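Local atomic coordinates of surface presentation of antigens protein SpaO (Salmonella typhimurium, PDB entry 4YX7), a protein that belongs to the FliN/MopA/SpaO family and, at full length, takes part in the secretory pathway that presents at the bacterial surface the determinants Salmonella needs to enter mammalian cells. Residues A42-Y45 against K50-H53; G52-N55 against G60-V63. One frame throughout, in Å; residues are numbered along the deposited sequence.

The chain, a fragment of SpaO, first lays down the long strand 9-22, then passes through a connection with the short strand 34-36 before entering strand 39-46. Contact 1 closes the tight turn between strands 39-46 and 49-57, and contact 2 closes the next turn, between 49-57 and 60-63. The two hairpins follow one another instead of nesting, and they overlap at Gly52 and His53 on the strand they share. Their centres lie about 8 Å apart. A probable hydrogen bond, Ala42 O to Phe54 N at 3.0 Å, joins one contact to the other. Together they tie the last three strands of a four-stranded antiparallel sheet, in which 9-22 flanks 39-46.

Contact 1 (A42-Y45 against K50-H53); sequences AEVY and KLGH
Ala42 meets His53 through its carbonyl: Ala42 O receives a CA-H...O contact from His53 CA at 3.2 Å, and the CB of the histidine also lies close to this oxygen. At Glu43, paired with His53 in a non-hydrogen-bonded bridge, Glu43 CA approaches Gly52 O to 3.3 Å. Its side chain bends at chi2 and crosses that of Lys50, which runs outstretched until a turn at chi3 (66°) brings its end round to the carboxylate. Lys50 touches the glutamate mostly with its CD methylene, which lies 3.5 Å from Glu43 OE2 and also against Glu43 CG and CD. The salt bridge between Glu43 OE2 and Lys50 NZ is long, at 3.7 Å, and Arg41 adds another weak ion pair to the same oxygen.

Val44 supplies the backbone bonds. Val44 N donates to Gly52 O at 2.8 Å in a nearly straight bond (171°), and Leu51 N returns one to Val44 O, also at 2.8 Å. On the other face from Glu43, Val44 CG1 lies 4.3 Å from Leu51 CD1, a loose apolar contact beside strand 9-22, where Val44 packs on Phe14 and Leu51 on Leu12.

Tyr45 ends the segment opposite Lys50. Lys50 CB sits over one face of the ring, 4.1 Å from the centroid of the Tyr45 ring, in a CH-pi contact, while the carboxylate carbon of Glu43 lies in the ring plane at its edge.

The pairs at either end, Glu43 with His53 and Tyr45 with Lys50, have one residue between them on one strand and two on the other. Leu51, with psi at -34°, marks this extra residue, so the example is a beta hairpin carrying a beta bulge in its second strand.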
loop_
_atom_site.group_PDB
_atom_site.type_symbol
_atom_site.label_atom_id
_atom_site.label_comp_id
_atom_site.label_asym_id
_atom_site.label_seq_id
_atom_site.Cartn_x
_atom_site.Cartn_y
_atom_site.Cartn_z
ATOM N N ALA A 42 0.733 14.631 -9.552
ATOM C CA ALA A 42 -0.341 14.768 -8.569
ATOM C C ALA A 42 -1.067 16.052 -8.883
ATOM O O ALA A 42 -0.962 17.026 -8.149
ATOM C CB ALA A 42 0.191 14.781 -7.158
ATOM N N GLU A 43 -1.788 16.053 -10.000
ATOM C CA GLU A 43 -2.387 17.273 -10.532
ATOM C C GLU A 43 -3.905 17.209 -10.584
ATOM O O GLU A 43 -4.483 16.153 -10.809
ATOM C CB GLU A 43 -1.869 17.561 -11.942
ATOM C CG GLU A 43 -0.378 17.578 -12.113
ATOM C CD GLU A 43 0.017 17.044 -13.480
ATOM O OE1 GLU A 43 -0.645 16.092 -13.950
ATOM O OE2 GLU A 43 0.963 17.586 -14.099
ATOM N N VAL A 44 -4.540 18.357 -10.391
ATOM C CA VAL A 44 -5.967 18.474 -10.615
ATOM C C VAL A 44 -6.189 18.972 -12.038
ATOM O O VAL A 44 -5.626 19.983 -12.461
ATOM C CB VAL A 44 -6.639 19.426 -9.617
ATOM C CG1 VAL A 44 -8.132 19.264 -9.692
ATOM C CG2 VAL A 44 -6.150 19.156 -8.215
ATOM N N TYR A 45 -6.995 18.230 -12.784
ATOM C CA TYR A 45 -7.335 18.595 -14.143
ATOM C C TYR A 45 -8.831 18.829 -14.269
ATOM O O TYR A 45 -9.638 18.153 -13.630
ATOM C CB TYR A 45 -6.894 17.501 -15.131
ATOM C CG TYR A 45 -5.483 17.638 -15.639
ATOM C CD1 TYR A 45 -4.406 17.320 -14.836
ATOM C CD2 TYR A 45 -5.228 18.080 -16.932
ATOM C CE1 TYR A 45 -3.113 17.436 -15.296
ATOM C CE2 TYR A 45 -3.930 18.206 -17.404
ATOM C CZ TYR A 45 -2.874 17.877 -16.577
ATOM O OH TYR A 45 -1.574 17.983 -17.027
ATOM N N LYS A 50 -4.716 22.163 -16.439
ATOM C CA LYS A 50 -4.187 21.799 -15.137
ATOM C C LYS A 50 -4.439 22.929 -14.160
ATOM O O LYS A 50 -3.966 24.039 -14.361
ATOM C CB LYS A 50 -2.694 21.482 -15.202
ATOM C CG LYS A 50 -2.100 21.166 -13.841
ATOM C CD LYS A 50 -0.677 20.652 -13.945
ATOM C CE LYS A 50 0.290 21.707 -14.456
ATOM N NZ LYS A 50 1.653 21.135 -14.687
ATOM N N LEU A 51 -5.183 22.642 -13.098
ATOM C CA LEU A 51 -5.591 23.668 -12.147
ATOM C C LEU A 51 -4.583 23.866 -11.005
ATOM O O LEU A 51 -4.403 24.981 -10.516
ATOM C CB LEU A 51 -6.971 23.326 -11.581
ATOM C CG LEU A 51 -8.086 23.034 -12.587
ATOM C CD1 LEU A 51 -9.373 22.718 -11.865
ATOM C CD2 LEU A 51 -8.289 24.207 -13.533
ATOM N N GLY A 52 -3.924 22.786 -10.593
ATOM C CA GLY A 52 -2.978 22.825 -9.485
ATOM C C GLY A 52 -2.538 21.445 -9.006
ATOM O O GLY A 52 -2.872 20.455 -9.641
ATOM N N HIS A 53 -1.783 21.384 -7.904
ATOM C CA HIS A 53 -1.344 20.111 -7.318
ATOM C C HIS A 53 -2.218 19.711 -6.131
ATOM O O HIS A 53 -2.773 20.567 -5.447
ATOM C CB HIS A 53 0.118 20.173 -6.838
ATOM C CG HIS A 53 1.075 20.761 -7.827
ATOM N ND1 HIS A 53 1.824 21.893 -7.558
ATOM C CD2 HIS A 53 1.425 20.375 -9.077
ATOM C CE1 HIS A 53 2.578 22.179 -8.599
ATOM N NE2 HIS A 53 2.356 21.272 -9.541
#

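Contact 2 (G52-N55 against G60-V63); sequences GHFN and GIIV
The ring of Phe54 meets Ile61 obliquely, and the gamma methyl makes the closest approach: Ile61 CG2 is 3.6 Å from Phe54 CD2 and equally near the CB of the phenylalanine. Ile61 CD1 reaches farther along the same side of the ring, 4.2 Å from Phe54 CE2. The ring of Phe14, from strand 9-22, adds an edge-to-face contact. The other flat group, the amide of Asn55, stands on the face of the sheet it shares with Ile62, and its ND2 is hydrogen-bonded to Glu64 OE2, just past the second segment.

The phenylalanine CG stands between its own backbone N and carbonyl carbon (chi1 64°), which turns the ring so that it crosses the Ile61 side chain at a slant. Phe54 and Val63 form a non-hydrogen-bonded antiparallel pair whose side chains share one face of the sheet, and this pairing brings Phe54 CB to 3.8 Å from Val63 CG2. The other methyl, Val63 CG1, rests 3.7 Å from His53 O.

Asn55 and Ile62 make the neighbouring hydrogen-bonded pair. Asn55 N donates to Ile62 O at 2.9 Å with a noticeably bent N-H...O angle of 139°, whereas Ile62 N reaches Asn55 O at 3.1 Å in a straighter bond (168°) lying in the carbonyl plane. The backbone of Ile61 adds a CA-H...O contact to that same Asn55 oxygen.

This second hairpin places Phe54 and Val63 against Val44 of strand 39-46, while on strand 9-22 Ile61 and Val63 pack on Phe14, and Phe54 on Ile16. Strand 60-63 is an outer strand of the sheet only within this chain: Gly60 and Ile61 pair antiparallel with a strand of another protein chain, so the sheet continues across the interface.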
loop_
_atom_site.group_PDB
_atom_site.type_symbol
_atom_site.label_atom_id
_atom_site.label_comp_id
_atom_site.label_asym_id
_atom_site.label_seq_id
_atom_site.Cartn_x
_atom_site.Cartn_y
_atom_site.Cartn_z
ATOM N N GLY A 52 -3.924 22.786 -10.593
ATOM C CA GLY A 52 -2.978 22.825 -9.485
ATOM C C GLY A 52 -2.538 21.445 -9.006
ATOM O O GLY A 52 -2.872 20.455 -9.641
ATOM N N HIS A 53 -1.783 21.384 -7.904
ATOM C CA HIS A 53 -1.344 20.111 -7.318
ATOM C C HIS A 53 -2.218 19.711 -6.131
ATOM O O HIS A 53 -2.773 20.567 -5.447
ATOM C CB HIS A 53 0.118 20.173 -6.838
ATOM C CG HIS A 53 1.075 20.761 -7.827
ATOM N ND1 HIS A 53 1.824 21.893 -7.558
ATOM C CD2 HIS A 53 1.425 20.375 -9.077
ATOM C CE1 HIS A 53 2.578 22.179 -8.599
ATOM N NE2 HIS A 53 2.356 21.272 -9.541
ATOM N N PHE A 54 -2.326 18.414 -5.873
ATOM C CA PHE A 54 -2.938 17.954 -4.634
ATOM C C PHE A 54 -1.979 17.037 -3.884
ATOM O O PHE A 54 -0.854 16.788 -4.328
ATOM C CB PHE A 54 -4.272 17.243 -4.899
ATOM C CG PHE A 54 -4.153 15.981 -5.710
ATOM C CD1 PHE A 54 -4.238 16.019 -7.088
ATOM C CD2 PHE A 54 -3.982 14.756 -5.092
ATOM C CE1 PHE A 54 -4.133 14.869 -7.832
ATOM C CE2 PHE A 54 -3.874 13.588 -5.837
ATOM C CZ PHE A 54 -3.956 13.645 -7.210
ATOM N N ASN A 55 -2.426 16.535 -2.741
ATOM C CA ASN A 55 -1.633 15.580 -1.981
ATOM C C ASN A 55 -2.484 14.494 -1.353
ATOM O O ASN A 55 -3.521 14.776 -0.769
ATOM C CB ASN A 55 -0.835 16.305 -0.908
ATOM C CG ASN A 55 0.225 17.190 -1.497
ATOM O OD1 ASN A 55 1.033 16.743 -2.316
ATOM N ND2 ASN A 55 0.226 18.461 -1.106
ATOM N N GLY A 60 -7.993 11.218 2.622
ATOM C CA GLY A 60 -8.381 11.619 1.281
ATOM C C GLY A 60 -7.371 12.461 0.516
ATOM O O GLY A 60 -6.220 12.070 0.367
ATOM N N ILE A 61 -7.819 13.616 0.028
ATOM C CA ILE A 61 -7.017 14.518 -0.802
ATOM C C ILE A 61 -7.103 15.971 -0.308
ATOM O O ILE A 61 -8.183 16.461 0.030
ATOM C CB ILE A 61 -7.473 14.461 -2.294
ATOM C CG1 ILE A 61 -7.072 13.137 -2.939
ATOM C CG2 ILE A 61 -6.890 15.612 -3.092
ATOM C CD1 ILE A 61 -7.701 12.920 -4.296
ATOM N N ILE A 62 -5.959 16.651 -0.254
ATOM C CA ILE A 62 -5.922 18.088 0.011
ATOM C C ILE A 62 -5.366 18.797 -1.211
ATOM O O ILE A 62 -4.263 18.491 -1.645
ATOM C CB ILE A 62 -5.049 18.439 1.239
ATOM C CG1 ILE A 62 -5.578 17.757 2.502
ATOM C CG2 ILE A 62 -4.995 19.945 1.443
ATOM C CD1 ILE A 62 -6.863 18.342 3.023
ATOM N N VAL A 63 -6.124 19.734 -1.771
ATOM C CA VAL A 63 -5.671 20.448 -2.965
ATOM C C VAL A 63 -5.010 21.773 -2.580
ATOM O O VAL A 63 -5.515 22.484 -1.714
ATOM C CB VAL A 63 -6.833 20.705 -3.949
ATOM C CG1 VAL A 63 -6.359 21.516 -5.148
ATOM C CG2 VAL A 63 -7.425 19.389 -4.415
#